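Long-range contacts in surface protein SPB1 (Streptococcus agalactiae, PDB 4UZG), which forms the backbone subunit of the group B streptococcus pilus 2b, probably polymerised into the covalent fibre by sortase: residues G2-D7 with V17-T22; G55-T60 with V125-V130; A140-N145 with T165-Q170. All coordinates share one frame; numbering follows the deposited sequence.

Contact 1 of 3, residues G2-D7 with V17-T22; sequences GGKTVD and VKYTIT
Val6 and Tyr19 stand side by side on the inward face of an antiparallel strand pair, and here the packing is tight. The Val6 CG1 methyl comes within 3.5 Å of Tyr19 CD1 and also meets Val17 CG1, which lies over one face of the Tyr19 ring, offset toward its rim. Lys4 slants past the same ring, CG anti to its backbone N (chi1 -172°) and the chain extended beyond, putting CE 3.7 Å from Tyr19 CD1. Val164 packs against Lys4, Val6 and Tyr19.

The ladder between the strands is regular at Thr5 and Thr20, with Thr5 N to Thr20 O at 2.9 Å and the return bond just as short. Their side chains run alongside each other on the looser, wetter face, where Thr5 is exposed. A water there donates to Thr20 O and is hydrogen-bonded to Thr5 OG1 and Thr22 OG1. At the exposed end Lys18 N reaches Asp7 OD1 at 3.0 Å from above the carboxylate plane; Tyr11 OH binds the same oxygen, and the backbone bond Asp7 N to Lys18 O is weak.

Lys4 NZ is joined covalently to Asn147 CG. That isopeptide bond makes the nitrogen an uncharged amide and staples this short edge strand to strand 146-153, across the buried layer.

Contact 2 of 3, residues G55-T60 with V125-V130; sequences GSYEVT and VTYTGV
Ser56 OG sits between its own backbone N and carbonyl carbon (chi1 65°), a turn that sets it squarely before Thr128 N. Tyr127 CG takes the same kind of position (chi1 70°), which sets the direction in which its ring leaves the strand. The bond from Thr128 N to Ser56 OG is 3.0 Å long and almost straight, at 174°. Here a side-chain oxygen does the work that a backbone carbonyl does in a regular ladder. Asn53 fixes both partners: its backbone O is bonded to Ser56 OG, and its ND2 to Thr128 OG1.

Further along, the pairing becomes ordinary antiparallel sheet. Glu58 N meets Thr126 O at 2.9 Å, and Thr126 N returns to Glu58 O. Between the two regimes a water bridges Ser56 O and Thr126 OG1, donating to the carbonyl at 2.8 Å. Thr126 OG1 also touches Glu58 CB at 3.3 Å, on the face where the Glu58 carboxylate end leads away from the contact.

The other face is apolar. Tyr57 and Tyr127 slant across one another, Tyr57 CD1 lying 3.6 Å from Tyr127 CB, and Val59 CG1 meets Val125 CG2 at 4.2 Å. Tyr57 OH ends on Glu86 OE2, so the buried ring has its hydroxyl satisfied.

In the large sheet, strand 16-26 flanks 121-131 on its far side and strand 68-73 flanks 50-62. Strand 90-96 packs against the apolar face, Ile93 touching Tyr57, Val59 and Val125, while Phe91 meets the Tyr127 ring edge-to-face.

Contact 3 of 3, residues A140-N145 with T165-Q170; sequences ADLPEN and TVRDGQ
The guanidinium of Arg167 has Ala140 O at its edge, in plane, and the CG2 methyl of Thr165 over the centre of one face, 3.6 Å above the plane. Arg167 NH1 gives Ala140 O a short bond of 2.7 Å; NH2 adds a weak one to the same oxygen, so the carbonyl is held by two N-H groups of one flat cation. A water also lies at this edge, in plane, taking a weak bond from NH2. Leu142 CD1 approaches NH1 obliquely at 3.5 Å, and Gly138 O is a further acceptor for NH1. The Arg167 chain begins by leading away from 140-145 and bends at chi2 (-88°, about the CB-CG bond), after which its end comes back to the loop.

The amide of Asn145 is the second flat group. Its ND2 bonds Val166 O at 3.0 Å, with that oxygen close to the amide plane (10° out of it), and ND2 also reaches Lys136 O. The return bond, Val166 N to Asn145 O at 3.1 Å, makes a two-way link between the residues. Asn145 is placed for this by the 3-10 turn 143-145, in which Asn145 N bonds Leu142 O.

This is a junction between domains: residues 166-168 carry the chain from strand 162-165, the edge of the large sheet, into strand 169-177, part of the prealbumin-like fold, and the loop ahead of strand 146-153 grips the crossing peptide. Thr165 CG2 also touches Asn145 CB, at 3.7 Å. A water ties Leu142 N to Thr165 OG1, which is also bonded to Thr146 OG1. On the buried side Val166 packs on Val17, Tyr19 and Leu131.

In the fold
From the N terminus, contact 1 closes first, a short hairpin that lays strand 4-6 along strand 16-26 at one edge of the large sheet. Contact 2 spans a much longer excursion, bringing 125-130 back beside 55-60, and then contact 3 closes a loop of about twenty residues. The three loops follow in series; none nests in or crosses another. Contacts 1 and 2 share the sheet, because strands 16-26 and 121-131 are neighbours: Val17 N lies 2.8 Å from Gly129 O. Contact 3 touches contact 1 through Val166 and joins the large sheet to the prealbumin-like domain; contacts 2 and 3 do not touch, their nearest atoms being about 8 Å apart.

Contact 1 of 3, residues G2-D7 with V17-T22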
loop_
_atom_site.group_PDB
_atom_site.type_symbol
_atom_site.label_atom_id
_atom_site.label_comp_id
_atom_site.label_asym_id
_atom_site.label_seq_id
_atom_site.Cartn_x
_atom_site.Cartn_y
_atom_site.Cartn_z
ATOM N N GLY A 2 -13.712 7.831 -0.855
ATOM C CA GLY A 2 -14.662 7.643 0.224
ATOM C C GLY A 2 -14.106 8.060 1.574
ATOM O O GLY A 2 -13.180 8.872 1.650
ATOM N N GLY A 3 -14.688 7.501 2.634
ATOM C CA GLY A 3 -14.343 7.827 4.017
ATOM C C GLY A 3 -13.134 7.102 4.578
ATOM O O GLY A 3 -12.726 7.367 5.686
ATOM N N LYS A 4 -12.549 6.200 3.813
ATOM C CA LYS A 4 -11.310 5.543 4.188
ATOM C C LYS A 4 -10.327 5.797 3.045
ATOM O O LYS A 4 -10.616 5.454 1.893
ATOM C CB LYS A 4 -11.479 4.044 4.425
ATOM C CG LYS A 4 -10.234 3.394 5.015
ATOM C CD LYS A 4 -10.359 1.877 5.230
ATOM C CE LYS A 4 -9.132 1.348 5.899
ATOM N NZ LYS A 4 -9.120 -0.118 6.063
ATOM N N THR A 5 -9.187 6.404 3.367
ATOM C CA THR A 5 -8.192 6.772 2.361
ATOM C C THR A 5 -6.793 6.387 2.815
ATOM O O THR A 5 -6.569 6.098 3.998
ATOM C CB THR A 5 -8.231 8.299 2.084
ATOM O OG1 THR A 5 -7.982 9.011 3.295
ATOM C CG2 THR A 5 -9.561 8.740 1.512
ATOM N N VAL A 6 -5.868 6.358 1.857
ATOM C CA VAL A 6 -4.448 6.166 2.124
ATOM C C VAL A 6 -3.680 7.352 1.559
ATOM O O VAL A 6 -4.184 8.062 0.676
ATOM C CB VAL A 6 -3.905 4.829 1.581
ATOM C CG1 VAL A 6 -4.559 3.698 2.348
ATOM C CG2 VAL A 6 -4.127 4.691 0.087
ATOM N N ASP A 7 -2.440 7.530 2.014
ATOM C CA ASP A 7 -1.685 8.716 1.705
ATOM C C ASP A 7 -0.992 8.721 0.349
ATOM O O ASP A 7 -0.580 9.786 -0.093
ATOM C CB ASP A 7 -0.684 9.060 2.822
ATOM C CG ASP A 7 0.428 8.049 3.015
ATOM O OD1 ASP A 7 0.212 6.832 2.976
ATOM O OD2 ASP A 7 1.545 8.503 3.262
ATOM N N VAL A 17 2.154 2.635 5.106
ATOM C CA VAL A 17 0.895 3.098 4.566
ATOM C C VAL A 17 0.181 3.871 5.663
ATOM O O VAL A 17 -0.051 3.336 6.741
ATOM C CB VAL A 17 0.020 1.899 4.146
ATOM C CG1 VAL A 17 -1.325 2.376 3.623
ATOM C CG2 VAL A 17 0.737 1.032 3.103
ATOM N N LYS A 18 -0.133 5.148 5.427
ATOM C CA LYS A 18 -0.932 5.904 6.396
ATOM C C LYS A 18 -2.366 5.944 5.939
ATOM O O LYS A 18 -2.680 6.426 4.837
ATOM C CB LYS A 18 -0.427 7.319 6.634
ATOM C CG LYS A 18 -1.178 7.941 7.798
ATOM C CD LYS A 18 -0.503 9.175 8.370
ATOM C CE LYS A 18 -0.964 9.456 9.802
ATOM N NZ LYS A 18 -0.529 8.377 10.739
ATOM N N TYR A 19 -3.216 5.396 6.796
ATOM C CA TYR A 19 -4.649 5.336 6.588
ATOM C C TYR A 19 -5.368 6.435 7.360
ATOM O O TYR A 19 -4.965 6.784 8.476
ATOM C CB TYR A 19 -5.175 4.022 7.138
ATOM C CG TYR A 19 -4.777 2.760 6.399
ATOM C CD1 TYR A 19 -5.556 2.275 5.372
ATOM C CD2 TYR A 19 -3.664 2.025 6.763
ATOM C CE1 TYR A 19 -5.268 1.083 4.737
ATOM C CE2 TYR A 19 -3.349 0.825 6.123
ATOM C CZ TYR A 19 -4.150 0.353 5.115
ATOM O OH TYR A 19 -3.825 -0.855 4.548
ATOM N N THR A 20 -6.455 6.933 6.780
ATOM C CA THR A 20 -7.336 7.880 7.433
ATOM C C THR A 20 -8.781 7.413 7.296
ATOM O O THR A 20 -9.243 7.166 6.181
ATOM C CB THR A 20 -7.200 9.297 6.836
ATOM O OG1 THR A 20 -5.833 9.716 6.940
ATOM C CG2 THR A 20 -8.060 10.296 7.594
ATOM N N ILE A 21 -9.465 7.291 8.431
ATOM C CA ILE A 21 -10.894 6.999 8.465
ATOM C C ILE A 21 -11.583 8.280 8.918
ATOM O O ILE A 21 -11.228 8.835 9.959
ATOM C CB ILE A 21 -11.219 5.888 9.474
ATOM C CG1 ILE A 21 -10.504 4.591 9.103
ATOM C CG2 ILE A 21 -12.733 5.702 9.562
ATOM C CD1 ILE A 21 -10.452 3.608 10.271
ATOM N N THR A 22 -12.564 8.745 8.167
ATOM C CA THR A 22 -13.278 9.998 8.445
ATOM C C THR A 22 -14.780 9.706 8.501
ATOM O O THR A 22 -15.311 9.056 7.583
ATOM C CB THR A 22 -12.955 11.077 7.336
ATOM O OG1 THR A 22 -11.529 11.291 7.268
ATOM C CG2 THR A 22 -13.653 12.401 7.590
HETATM O O HOH W 1 -10.520 9.648 5.109
#

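Contact 2 of 3, residues G55-T60 with V125-V130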
loop_
_atom_site.group_PDB
_atom_site.type_symbol
_atom_site.label_atom_id
_atom_site.label_comp_id
_atom_site.label_asym_id
_atom_site.label_seq_id
_atom_site.Cartn_x
_atom_site.Cartn_y
_atom_site.Cartn_z
ATOM N N GLY A 55 -1.082 0.314 17.959
ATOM C CA GLY A 55 -0.733 1.476 18.739
ATOM C C GLY A 55 -0.421 2.735 17.945
ATOM O O GLY A 55 0.056 3.713 18.520
ATOM N N SER A 56 -0.704 2.760 16.640
ATOM C CA SER A 56 -0.311 3.896 15.798
ATOM C C SER A 56 -1.412 4.958 15.654
ATOM O O SER A 56 -1.253 5.889 14.878
ATOM C CB SER A 56 0.125 3.400 14.427
ATOM O OG SER A 56 -0.953 2.798 13.724
ATOM N N TYR A 57 -2.503 4.822 16.391
ATOM C CA TYR A 57 -3.688 5.669 16.161
ATOM C C TYR A 57 -3.523 7.093 16.637
ATOM O O TYR A 57 -2.910 7.364 17.677
ATOM C CB TYR A 57 -4.940 5.100 16.892
ATOM C CG TYR A 57 -5.024 3.624 16.736
ATOM C CD1 TYR A 57 -5.496 3.060 15.564
ATOM C CD2 TYR A 57 -4.513 2.794 17.711
ATOM C CE1 TYR A 57 -5.457 1.696 15.346
ATOM C CE2 TYR A 57 -4.483 1.412 17.515
ATOM C CZ TYR A 57 -4.926 0.877 16.318
ATOM O OH TYR A 57 -4.884 -0.466 16.081
ATOM N N GLU A 58 -4.130 7.994 15.880
ATOM C CA GLU A 58 -4.449 9.329 16.360
ATOM C C GLU A 58 -5.956 9.473 16.149
ATOM O O GLU A 58 -6.442 9.325 15.022
ATOM C CB GLU A 58 -3.673 10.405 15.616
ATOM C CG GLU A 58 -3.945 11.795 16.133
ATOM C CD GLU A 58 -2.793 12.366 16.924
ATOM O OE1 GLU A 58 -2.040 11.573 17.529
ATOM O OE2 GLU A 58 -2.630 13.602 16.940
ATOM N N VAL A 59 -6.670 9.759 17.232
ATOM C CA VAL A 59 -8.123 9.802 17.214
ATOM C C VAL A 59 -8.548 11.218 17.603
ATOM O O VAL A 59 -8.194 11.689 18.682
ATOM C CB VAL A 59 -8.741 8.778 18.187
ATOM C CG1 VAL A 59 -10.245 8.771 18.041
ATOM C CG2 VAL A 59 -8.148 7.383 17.951
ATOM N N THR A 60 -9.307 11.880 16.735
ATOM C CA THR A 60 -9.743 13.236 16.994
ATOM C C THR A 60 -11.229 13.417 16.706
ATOM O O THR A 60 -11.833 12.707 15.888
ATOM C CB THR A 60 -8.961 14.266 16.137
ATOM O OG1 THR A 60 -9.191 14.000 14.755
ATOM C CG2 THR A 60 -7.473 14.291 16.425
ATOM N N VAL A 125 -9.845 8.938 12.498
ATOM C CA VAL A 125 -8.846 8.016 13.015
ATOM C C VAL A 125 -7.767 7.877 11.955
ATOM O O VAL A 125 -8.045 7.445 10.838
ATOM C CB VAL A 125 -9.445 6.628 13.340
ATOM C CG1 VAL A 125 -8.355 5.649 13.802
ATOM C CG2 VAL A 125 -10.553 6.725 14.378
ATOM N N THR A 126 -6.539 8.221 12.304
ATOM C CA THR A 126 -5.415 7.922 11.445
ATOM C C THR A 126 -4.605 6.811 12.092
ATOM O O THR A 126 -4.528 6.701 13.318
ATOM C CB THR A 126 -4.527 9.130 11.204
ATOM O OG1 THR A 126 -3.918 9.551 12.421
ATOM C CG2 THR A 126 -5.292 10.265 10.592
ATOM N N TYR A 127 -3.999 5.959 11.263
ATOM C CA TYR A 127 -3.156 4.885 11.757
ATOM C C TYR A 127 -2.273 4.433 10.600
ATOM O O TYR A 127 -2.468 4.869 9.464
ATOM C CB TYR A 127 -4.001 3.717 12.318
ATOM C CG TYR A 127 -4.763 2.927 11.268
ATOM C CD1 TYR A 127 -6.010 3.319 10.819
ATOM C CD2 TYR A 127 -4.203 1.794 10.707
ATOM C CE1 TYR A 127 -6.681 2.596 9.841
ATOM C CE2 TYR A 127 -4.870 1.060 9.725
ATOM C CZ TYR A 127 -6.103 1.480 9.308
ATOM O OH TYR A 127 -6.804 0.780 8.329
ATOM N N THR A 128 -1.309 3.569 10.887
ATOM C CA THR A 128 -0.427 3.089 9.847
ATOM C C THR A 128 -0.363 1.564 9.805
ATOM O O THR A 128 -0.720 0.861 10.762
ATOM C CB THR A 128 0.999 3.656 9.995
ATOM O OG1 THR A 128 1.518 3.204 11.243
ATOM C CG2 THR A 128 1.012 5.166 9.934
ATOM N N GLY A 129 0.101 1.076 8.660
ATOM C CA GLY A 129 0.460 -0.313 8.475
ATOM C C GLY A 129 1.683 -0.380 7.574
ATOM O O GLY A 129 2.153 0.644 7.070
ATOM N N VAL A 130 2.193 -1.581 7.372
ATOM C CA VAL A 130 3.366 -1.815 6.528
ATOM C C VAL A 130 3.009 -2.810 5.430
ATOM O O VAL A 130 2.495 -3.895 5.704
ATOM C CB VAL A 130 4.569 -2.308 7.357
ATOM C CG1 VAL A 130 5.755 -2.636 6.445
ATOM C CG2 VAL A 130 4.971 -1.274 8.405
HETATM O O HOH W 2 -1.702 8.085 13.161
#

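Contact 3 of 3, residues A140-N145 with T165-Q170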
loop_
_atom_site.group_PDB
_atom_site.type_symbol
_atom_site.label_atom_id
_atom_site.label_comp_id
_atom_site.label_asym_id
_atom_site.label_seq_id
_atom_site.Cartn_x
_atom_site.Cartn_y
_atom_site.Cartn_z
ATOM N N ALA A 140 -6.551 -3.805 -10.719
ATOM C CA ALA A 140 -7.835 -4.504 -10.760
ATOM C C ALA A 140 -8.495 -4.559 -9.385
ATOM O O ALA A 140 -7.989 -4.022 -8.407
ATOM C CB ALA A 140 -7.629 -5.909 -11.298
ATOM N N ASP A 141 -9.656 -5.198 -9.318
ATOM C CA ASP A 141 -10.293 -5.440 -8.036
ATOM C C ASP A 141 -9.429 -6.414 -7.258
ATOM O O ASP A 141 -9.187 -7.529 -7.718
ATOM C CB ASP A 141 -11.681 -6.045 -8.227
ATOM C CG ASP A 141 -12.668 -5.077 -8.837
ATOM O OD1 ASP A 141 -12.432 -3.851 -8.788
ATOM O OD2 ASP A 141 -13.696 -5.551 -9.356
ATOM N N LEU A 142 -8.959 -5.986 -6.092
ATOM C CA LEU A 142 -8.041 -6.780 -5.262
ATOM C C LEU A 142 -8.544 -6.802 -3.817
ATOM O O LEU A 142 -8.073 -6.038 -2.948
ATOM C CB LEU A 142 -6.608 -6.229 -5.329
ATOM C CG LEU A 142 -5.943 -6.246 -6.705
ATOM C CD1 LEU A 142 -4.615 -5.549 -6.623
ATOM C CD2 LEU A 142 -5.782 -7.676 -7.199
ATOM N N PRO A 143 -9.506 -7.687 -3.541
ATOM C CA PRO A 143 -10.006 -7.769 -2.164
ATOM C C PRO A 143 -8.901 -8.068 -1.157
ATOM O O PRO A 143 -8.977 -7.639 -0.020
ATOM C CB PRO A 143 -11.036 -8.924 -2.216
ATOM C CG PRO A 143 -11.381 -9.086 -3.652
ATOM C CD PRO A 143 -10.236 -8.571 -4.471
ATOM N N GLU A 144 -7.881 -8.806 -1.575
ATOM C CA GLU A 144 -6.795 -9.181 -0.670
ATOM C C GLU A 144 -5.973 -7.992 -0.205
ATOM O O GLU A 144 -5.322 -8.095 0.825
ATOM C CB GLU A 144 -5.853 -10.185 -1.345
ATOM C CG GLU A 144 -6.546 -11.255 -2.160
ATOM C CD GLU A 144 -6.577 -10.944 -3.651
ATOM O OE1 GLU A 144 -7.170 -9.935 -4.065
ATOM O OE2 GLU A 144 -6.004 -11.728 -4.431
ATOM N N ASN A 145 -6.004 -6.891 -0.957
ATOM C CA ASN A 145 -5.254 -5.689 -0.622
ATOM C C ASN A 145 -6.145 -4.638 0.056
ATOM O O ASN A 145 -5.714 -3.505 0.280
ATOM C CB ASN A 145 -4.699 -5.041 -1.899
ATOM C CG ASN A 145 -3.507 -5.768 -2.531
ATOM O OD1 ASN A 145 -3.302 -6.965 -2.390
ATOM N ND2 ASN A 145 -2.774 -5.013 -3.315
ATOM N N THR A 165 -8.122 0.187 -1.188
ATOM C CA THR A 165 -7.215 -0.850 -1.677
ATOM C C THR A 165 -5.811 -0.277 -1.820
ATOM O O THR A 165 -5.620 0.700 -2.535
ATOM C CB THR A 165 -7.701 -1.363 -3.053
ATOM O OG1 THR A 165 -9.064 -1.823 -2.958
ATOM C CG2 THR A 165 -6.786 -2.485 -3.582
ATOM N N VAL A 166 -4.840 -0.859 -1.128
ATOM C CA VAL A 166 -3.454 -0.436 -1.319
ATOM C C VAL A 166 -2.940 -1.042 -2.624
ATOM O O VAL A 166 -3.351 -2.131 -3.030
ATOM C CB VAL A 166 -2.527 -0.813 -0.154
ATOM C CG1 VAL A 166 -2.943 -0.087 1.126
ATOM C CG2 VAL A 166 -2.449 -2.326 0.001
ATOM N N ARG A 167 -2.076 -0.306 -3.311
ATOM C CA ARG A 167 -1.637 -0.696 -4.650
ATOM C C ARG A 167 -0.127 -0.695 -4.787
ATOM O O ARG A 167 0.555 0.162 -4.209
ATOM C CB ARG A 167 -2.204 0.272 -5.689
ATOM C CG ARG A 167 -3.675 0.491 -5.703
ATOM C CD ARG A 167 -4.353 -0.474 -6.531
ATOM N NE ARG A 167 -5.804 -0.374 -6.538
ATOM C CZ ARG A 167 -6.550 -1.339 -7.014
ATOM N NH1 ARG A 167 -5.982 -2.416 -7.508
ATOM N NH2 ARG A 167 -7.856 -1.255 -6.966
ATOM N N ASP A 168 0.376 -1.617 -5.599
ATOM C CA ASP A 168 1.766 -1.615 -6.015
ATOM C C ASP A 168 1.875 -2.127 -7.450
ATOM O O ASP A 168 0.874 -2.520 -8.047
ATOM C CB ASP A 168 2.682 -2.351 -5.013
ATOM C CG ASP A 168 2.486 -3.841 -4.932
ATOM O OD1 ASP A 168 1.881 -4.476 -5.795
ATOM O OD2 ASP A 168 3.037 -4.398 -3.925
ATOM N N GLY A 169 3.082 -2.063 -7.999
ATOM C CA GLY A 169 3.332 -2.405 -9.381
ATOM C C GLY A 169 4.320 -3.543 -9.561
ATOM O O GLY A 169 4.979 -3.991 -8.618
ATOM N N GLN A 170 4.390 -4.001 -10.797
ATOM C CA GLN A 170 5.244 -5.118 -11.170
ATOM C C GLN A 170 5.908 -4.859 -12.517
ATOM O O GLN A 170 5.242 -4.370 -13.444
ATOM C CB GLN A 170 4.408 -6.379 -11.262
ATOM C CG GLN A 170 5.147 -7.631 -11.722
ATOM C CD GLN A 170 4.212 -8.783 -11.757
ATOM O OE1 GLN A 170 3.531 -9.017 -12.774
ATOM N NE2 GLN A 170 4.122 -9.487 -10.660
HETATM O O HOH W 3 -10.935 -1.881 -7.274
HETATM O O HOH W 4 -9.943 -3.374 -5.119
#